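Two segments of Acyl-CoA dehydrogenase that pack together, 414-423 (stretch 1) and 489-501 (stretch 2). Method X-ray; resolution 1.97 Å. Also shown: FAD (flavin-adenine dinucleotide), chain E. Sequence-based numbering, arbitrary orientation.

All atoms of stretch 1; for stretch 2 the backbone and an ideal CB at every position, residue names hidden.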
# COMPACT_ATOMS: atom_id res chain seq x y z
N ASN A 414 -18.31 -1.80 -0.61
CA ASN A 414 -18.66 -0.51 -0.01
C ASN A 414 -18.73 0.63 -1.02
O ASN A 414 -19.59 1.49 -0.89
CB ASN A 414 -17.68 -0.14 1.07
CG ASN A 414 -18.04 -0.72 2.41
OD1 ASN A 414 -17.50 -1.73 2.83
ND2 ASN A 414 -18.96 -0.07 3.10
N ARG A 415 -17.85 0.63 -2.02
CA ARG A 415 -17.90 1.61 -3.09
C ARG A 415 -19.07 1.39 -4.03
O ARG A 415 -19.75 2.34 -4.40
CB ARG A 415 -16.60 1.63 -3.91
CG ARG A 415 -15.45 2.39 -3.21
CD ARG A 415 -14.11 2.14 -3.95
NE ARG A 415 -13.13 3.18 -3.62
CZ ARG A 415 -11.97 2.97 -3.00
NH1 ARG A 415 -11.16 4.00 -2.76
NH2 ARG A 415 -11.61 1.74 -2.66
N LEU A 416 -19.30 0.13 -4.42
CA LEU A 416 -20.34 -0.19 -5.37
C LEU A 416 -21.75 0.13 -4.88
O LEU A 416 -22.62 0.44 -5.68
CB LEU A 416 -20.29 -1.66 -5.75
CG LEU A 416 -19.10 -2.10 -6.57
CD1 LEU A 416 -19.12 -3.62 -6.62
CD2 LEU A 416 -19.22 -1.51 -7.99
N ILE A 417 -21.96 0.10 -3.58
CA ILE A 417 -23.30 0.34 -3.07
C ILE A 417 -23.63 1.82 -2.91
O ILE A 417 -24.83 2.16 -2.85
CB ILE A 417 -23.57 -0.41 -1.74
CG1 ILE A 417 -22.65 0.10 -0.61
CG2 ILE A 417 -23.44 -1.92 -1.96
CD1 ILE A 417 -22.72 -0.77 0.64
N VAL A 418 -22.62 2.68 -2.84
CA VAL A 418 -22.87 4.10 -2.68
C VAL A 418 -23.78 4.77 -3.77
O VAL A 418 -24.80 5.41 -3.44
CB VAL A 418 -21.56 4.92 -2.41
CG1 VAL A 418 -21.79 6.43 -2.62
CG2 VAL A 418 -21.06 4.66 -0.99
N PRO A 419 -23.44 4.63 -5.07
CA PRO A 419 -24.33 5.29 -6.05
C PRO A 419 -25.77 4.78 -6.03
O PRO A 419 -26.68 5.59 -6.14
CB PRO A 419 -23.69 4.97 -7.39
CG PRO A 419 -22.23 4.69 -7.05
CD PRO A 419 -22.29 3.99 -5.73
N GLY A 420 -25.96 3.48 -5.89
CA GLY A 420 -27.31 2.87 -5.85
C GLY A 420 -28.13 3.30 -4.66
O GLY A 420 -29.34 3.52 -4.78
N THR A 421 -27.49 3.43 -3.51
CA THR A 421 -28.10 4.00 -2.32
C THR A 421 -28.62 5.43 -2.56
O THR A 421 -29.75 5.75 -2.16
CB THR A 421 -27.14 3.95 -1.14
OG1 THR A 421 -26.72 2.60 -0.98
CG2 THR A 421 -27.81 4.38 0.14
N PHE A 422 -27.81 6.27 -3.22
CA PHE A 422 -28.29 7.59 -3.64
C PHE A 422 -29.52 7.51 -4.53
O PHE A 422 -30.51 8.20 -4.29
CB PHE A 422 -27.19 8.42 -4.32
CG PHE A 422 -26.33 9.18 -3.37
CD1 PHE A 422 -26.85 10.26 -2.66
CD2 PHE A 422 -25.00 8.82 -3.16
CE1 PHE A 422 -26.07 10.98 -1.76
CE2 PHE A 422 -24.20 9.53 -2.27
CZ PHE A 422 -24.73 10.62 -1.56
N LEU A 423 -29.48 6.64 -5.53
CA LEU A 423 -30.58 6.50 -6.48
C LEU A 423 -31.86 5.93 -5.83
O LEU A 423 -32.97 6.33 -6.20
CB LEU A 423 -30.13 5.64 -7.68
CG LEU A 423 -29.37 6.27 -8.87
CD1 LEU A 423 -28.70 7.64 -8.59
CD2 LEU A 423 -28.33 5.28 -9.39
N UNK A 489 -21.99 -1.63 -14.72
CA UNK A 489 -20.86 -0.75 -15.07
C UNK A 489 -20.03 -0.41 -13.82
O UNK A 489 -20.00 0.72 -13.35
CB UNK A 489 -21.37 0.53 -15.73
N UNK A 490 -19.33 -1.40 -13.30
CA UNK A 490 -18.68 -1.26 -11.97
C UNK A 490 -17.61 -0.18 -11.90
O UNK A 490 -17.55 0.57 -10.89
CB UNK A 490 -18.05 -2.59 -11.57
N UNK A 491 -16.81 -0.06 -12.96
CA UNK A 491 -15.72 0.95 -12.99
C UNK A 491 -16.25 2.36 -12.81
O UNK A 491 -15.67 3.15 -12.07
CB UNK A 491 -14.95 0.87 -14.31
N UNK A 492 -17.36 2.66 -13.50
CA UNK A 492 -18.06 3.93 -13.39
C UNK A 492 -18.63 4.16 -11.99
O UNK A 492 -18.49 5.25 -11.44
CB UNK A 492 -19.18 3.99 -14.43
N UNK A 493 -19.29 3.13 -11.44
CA UNK A 493 -19.88 3.22 -10.09
C UNK A 493 -18.83 3.59 -9.05
O UNK A 493 -19.08 4.39 -8.15
CB UNK A 493 -20.54 1.90 -9.71
N UNK A 494 -17.64 3.01 -9.19
CA UNK A 494 -16.55 3.25 -8.26
C UNK A 494 -16.00 4.68 -8.40
O UNK A 494 -15.65 5.32 -7.41
CB UNK A 494 -15.43 2.23 -8.49
N UNK A 495 -15.96 5.21 -9.64
CA UNK A 495 -15.60 6.63 -9.85
C UNK A 495 -16.54 7.59 -9.14
O UNK A 495 -16.11 8.57 -8.52
CB UNK A 495 -15.59 6.95 -11.35
N UNK A 496 -17.84 7.29 -9.23
CA UNK A 496 -18.86 8.12 -8.62
C UNK A 496 -18.71 8.02 -7.10
O UNK A 496 -18.70 9.03 -6.42
CB UNK A 496 -20.26 7.70 -9.07
N UNK A 497 -18.55 6.79 -6.61
CA UNK A 497 -18.33 6.55 -5.18
C UNK A 497 -17.10 7.28 -4.67
O UNK A 497 -17.13 7.83 -3.57
CB UNK A 497 -18.19 5.05 -4.91
N UNK A 498 -16.02 7.29 -5.46
CA UNK A 498 -14.79 8.00 -5.08
C UNK A 498 -14.98 9.51 -5.08
O UNK A 498 -14.46 10.21 -4.20
CB UNK A 498 -13.65 7.63 -6.03
N UNK A 499 -15.74 10.02 -6.06
CA UNK A 499 -16.10 11.42 -6.04
C UNK A 499 -16.87 11.79 -4.76
O UNK A 499 -16.56 12.79 -4.10
CB UNK A 499 -16.93 11.76 -7.28
N UNK A 500 -17.89 11.00 -4.43
CA UNK A 500 -18.73 11.32 -3.28
C UNK A 500 -17.87 11.22 -2.01
O UNK A 500 -18.00 12.06 -1.09
CB UNK A 500 -19.94 10.39 -3.20
N UNK A 501 -16.98 10.23 -1.96
CA UNK A 501 -16.16 10.05 -0.77
C UNK A 501 -15.22 11.26 -0.59
O UNK A 501 -15.14 11.84 0.49
CB UNK A 501 -15.36 8.75 -0.87
PA FAD E . -14.84 -12.53 -1.35
O1A FAD E . -14.58 -13.90 -1.93
O2A FAD E . -16.25 -12.21 -1.02
O5B FAD E . -14.24 -11.40 -2.28
C5B FAD E . -13.06 -11.56 -3.04
C4B FAD E . -12.83 -10.36 -3.94
O4B FAD E . -13.90 -10.22 -4.89
C3B FAD E . -12.78 -9.07 -3.12
O3B FAD E . -11.88 -8.12 -3.69
C2B FAD E . -14.17 -8.53 -3.31
O2B FAD E . -14.24 -7.15 -3.16
C1B FAD E . -14.46 -8.94 -4.74
N9A FAD E . -15.91 -8.99 -4.98
C8A FAD E . -16.84 -9.77 -4.34
N7A FAD E . -18.05 -9.53 -4.86
C5A FAD E . -17.92 -8.62 -5.84
C6A FAD E . -18.85 -8.01 -6.72
N6A FAD E . -20.14 -8.38 -6.74
N1A FAD E . -18.38 -7.09 -7.62
C2A FAD E . -17.03 -6.76 -7.67
N3A FAD E . -16.11 -7.38 -6.83
C4A FAD E . -16.56 -8.28 -5.92
N1 FAD E . -17.00 -12.45 9.39
C2 FAD E . -17.92 -12.52 10.41
O2 FAD E . -19.10 -12.64 10.16
N3 FAD E . -17.56 -12.46 11.74
C4 FAD E . -16.25 -12.35 12.10
O4 FAD E . -15.98 -12.29 13.31
C4X FAD E . -15.30 -12.27 11.08
N5 FAD E . -13.96 -12.19 11.42
C5X FAD E . -12.99 -12.17 10.42
C6 FAD E . -11.65 -12.09 10.80
C7 FAD E . -10.67 -12.10 9.82
C7M FAD E . -9.21 -12.03 10.23
C8 FAD E . -11.06 -12.18 8.47
C8M FAD E . -10.10 -12.18 7.33
C9 FAD E . -12.40 -12.20 8.10
C9A FAD E . -13.38 -12.21 9.06
N10 FAD E . -14.72 -12.23 8.70
C10 FAD E . -15.67 -12.32 9.71
C1' FAD E . -15.15 -12.36 7.25
C2' FAD E . -14.79 -11.16 6.37
O2' FAD E . -15.27 -9.90 6.80
C3' FAD E . -14.80 -11.55 4.75
O3' FAD E . -13.46 -11.80 4.51
C4' FAD E . -15.27 -10.62 3.94
O4' FAD E . -16.60 -10.35 4.38
C5' FAD E . -15.14 -10.77 2.42
O5' FAD E . -15.33 -12.13 2.11
P FAD E . -14.25 -13.02 1.38
O1P FAD E . -12.99 -12.93 2.21
O2P FAD E . -14.79 -14.41 1.21
O3P FAD E . -13.93 -12.31 -0.02

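Two helices cross here at 80°, their axes 7.7 Å apart at closest approach, and stretch 1 offers a mixed surface: the Arg415 side chain, the apolar atoms of Leu416, Val418 and Pro419, and the ring of Phe422.

Position 489 immediately precedes the helix and has nothing of stretch 1 within 5.5 Å of its ideal CB. N-cap positions often take Ser, Thr, Asp or Asn, but the contact sets no demand. It is Glu489, whose side-chain end leads away.

At 490 the CA-to-CB bond points sideways, with the ideal CB 3.9 Å from Leu416 CD2 and the FAD adenine beyond. An apolar chain could cover the leucine, while a longer polar one could also reach the base. The deposited Gln490 does the latter: its NE2 donates a hydrogen bond to FAD N1A (2.9 Å), and the same NE2 lies 3.7 Å from Leu416 CD1. Leu416 CD1 is itself 3.7 Å from FAD N1A, so the leucine methyl borders this bond.

Positions 491 and 492 find nothing of stretch 1 near their ideal CB atoms, and many residues would suit them; they are Glu491 and Ile492.

Position 493 points toward stretch 1, its ideal CB 4.0 Å from Leu416 CD2 and 4.2 Å from Pro419 CG. This apolar setting suits Leu, Ile, Met or Val. Leu493 fills it with both methyls: CD1 lies 4.0 Å from Leu416 CD2, and CD2 lies 3.9 Å from Pro419 CB.

At 494 the bond is sideways, and the ideal CB is 4.7 Å from Arg415 CD and 5.3 Å from Leu416 CD2. A compact aliphatic residue could touch both. Val494 does: CG1 is 3.9 Å from Arg415 CD, and CG2 is 4.1 Å from Leu416 CD2 while also lying near Arg415.

Position 495 points away and is unconstrained by this contact; it is Asn495.

At 496 the ideal CB approaches Pro419 CG (4.1 Å), favouring an aliphatic residue. Ile496 places CG2 3.9 Å from Pro419 CG.

Position 497 is the tightest: its ideal CB is only 3.2 Å from Arg415 O, with Val418 CB at 4.2 Å and Pro419 CD at 4.3 Å. Ala or Gly suits such close quarters. Ala497 CB sits 3.1 Å from Arg415 O and 4.1 Å from Val418 CB.

At 498 the bond is sideways, but Arg415 NE lies 5.1 Å from the ideal CB, so an acidic residue is attractive; Asn, Gln or Ser could also offer an acceptor. The deposited Asp498 bends its end nearer, and OD1 accepts a hydrogen bond from Arg415 NE at 2.6 Å, within a salt bridge, at the edge of the guanidinium.

Position 499 is out of reach, leaving its choice open; it is Ile499. At 500 the ideal CB stands 4.4 Å from both Val418 CG1 and Phe422 CE2, a place for Val, Ile or Leu. Val500 presents CG1 to the ring edge, 3.6 Å from Phe422 CE2. Position 501 points toward stretch 1 but finds none of it within 5.5 Å, so small or larger residues could suit; Ser501 does not touch stretch 1.

Stretch 2, residues 489-501: EQEILVNIADIVS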
# COMPACT_ATOMS: atom_id res chain seq x y z
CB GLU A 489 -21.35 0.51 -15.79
CG GLU A 489 -22.17 0.21 -17.07
CD GLU A 489 -21.47 -0.76 -18.05
OE1 GLU A 489 -20.28 -0.56 -18.35
OE2 GLU A 489 -22.11 -1.72 -18.52
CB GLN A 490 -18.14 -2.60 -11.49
CG GLN A 490 -19.20 -3.64 -11.31
CD GLN A 490 -18.66 -4.83 -10.55
OE1 GLN A 490 -17.48 -5.17 -10.66
NE2 GLN A 490 -19.53 -5.48 -9.78
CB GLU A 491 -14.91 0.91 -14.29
CG GLU A 491 -14.27 -0.43 -14.59
CD GLU A 491 -15.12 -1.33 -15.46
OE1 GLU A 491 -16.38 -1.25 -15.41
OE2 GLU A 491 -14.53 -2.14 -16.21
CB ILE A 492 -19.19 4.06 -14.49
CG1 ILE A 492 -18.58 4.39 -15.85
CG2 ILE A 492 -20.24 5.10 -14.12
CD1 ILE A 492 -19.61 4.27 -17.00
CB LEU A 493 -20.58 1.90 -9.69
CG LEU A 493 -21.81 1.48 -10.50
CD1 LEU A 493 -22.23 0.05 -10.14
CD2 LEU A 493 -22.96 2.45 -10.27
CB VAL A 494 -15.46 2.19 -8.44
CG1 VAL A 494 -14.14 2.64 -7.81
CG2 VAL A 494 -15.93 0.89 -7.81
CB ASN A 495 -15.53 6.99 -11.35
CG ASN A 495 -14.33 6.38 -12.05
OD1 ASN A 495 -13.33 6.04 -11.41
ND2 ASN A 495 -14.43 6.22 -13.36
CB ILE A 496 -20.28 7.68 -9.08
CG1 ILE A 496 -20.47 8.02 -10.57
CG2 ILE A 496 -21.35 8.32 -8.23
CD1 ILE A 496 -21.58 7.27 -11.21
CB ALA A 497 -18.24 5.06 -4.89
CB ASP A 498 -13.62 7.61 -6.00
CG ASP A 498 -13.23 6.11 -5.88
OD1 ASP A 498 -13.60 5.46 -4.87
OD2 ASP A 498 -12.54 5.58 -6.79
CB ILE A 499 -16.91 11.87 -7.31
CG1 ILE A 499 -16.00 11.82 -8.53
CG2 ILE A 499 -17.46 13.29 -7.09
CD1 ILE A 499 -16.71 11.99 -9.87
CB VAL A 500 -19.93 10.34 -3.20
CG1 VAL A 500 -20.74 10.57 -1.90
CG2 VAL A 500 -20.82 10.46 -4.47
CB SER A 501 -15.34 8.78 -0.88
OG SER A 501 -14.54 8.69 0.28
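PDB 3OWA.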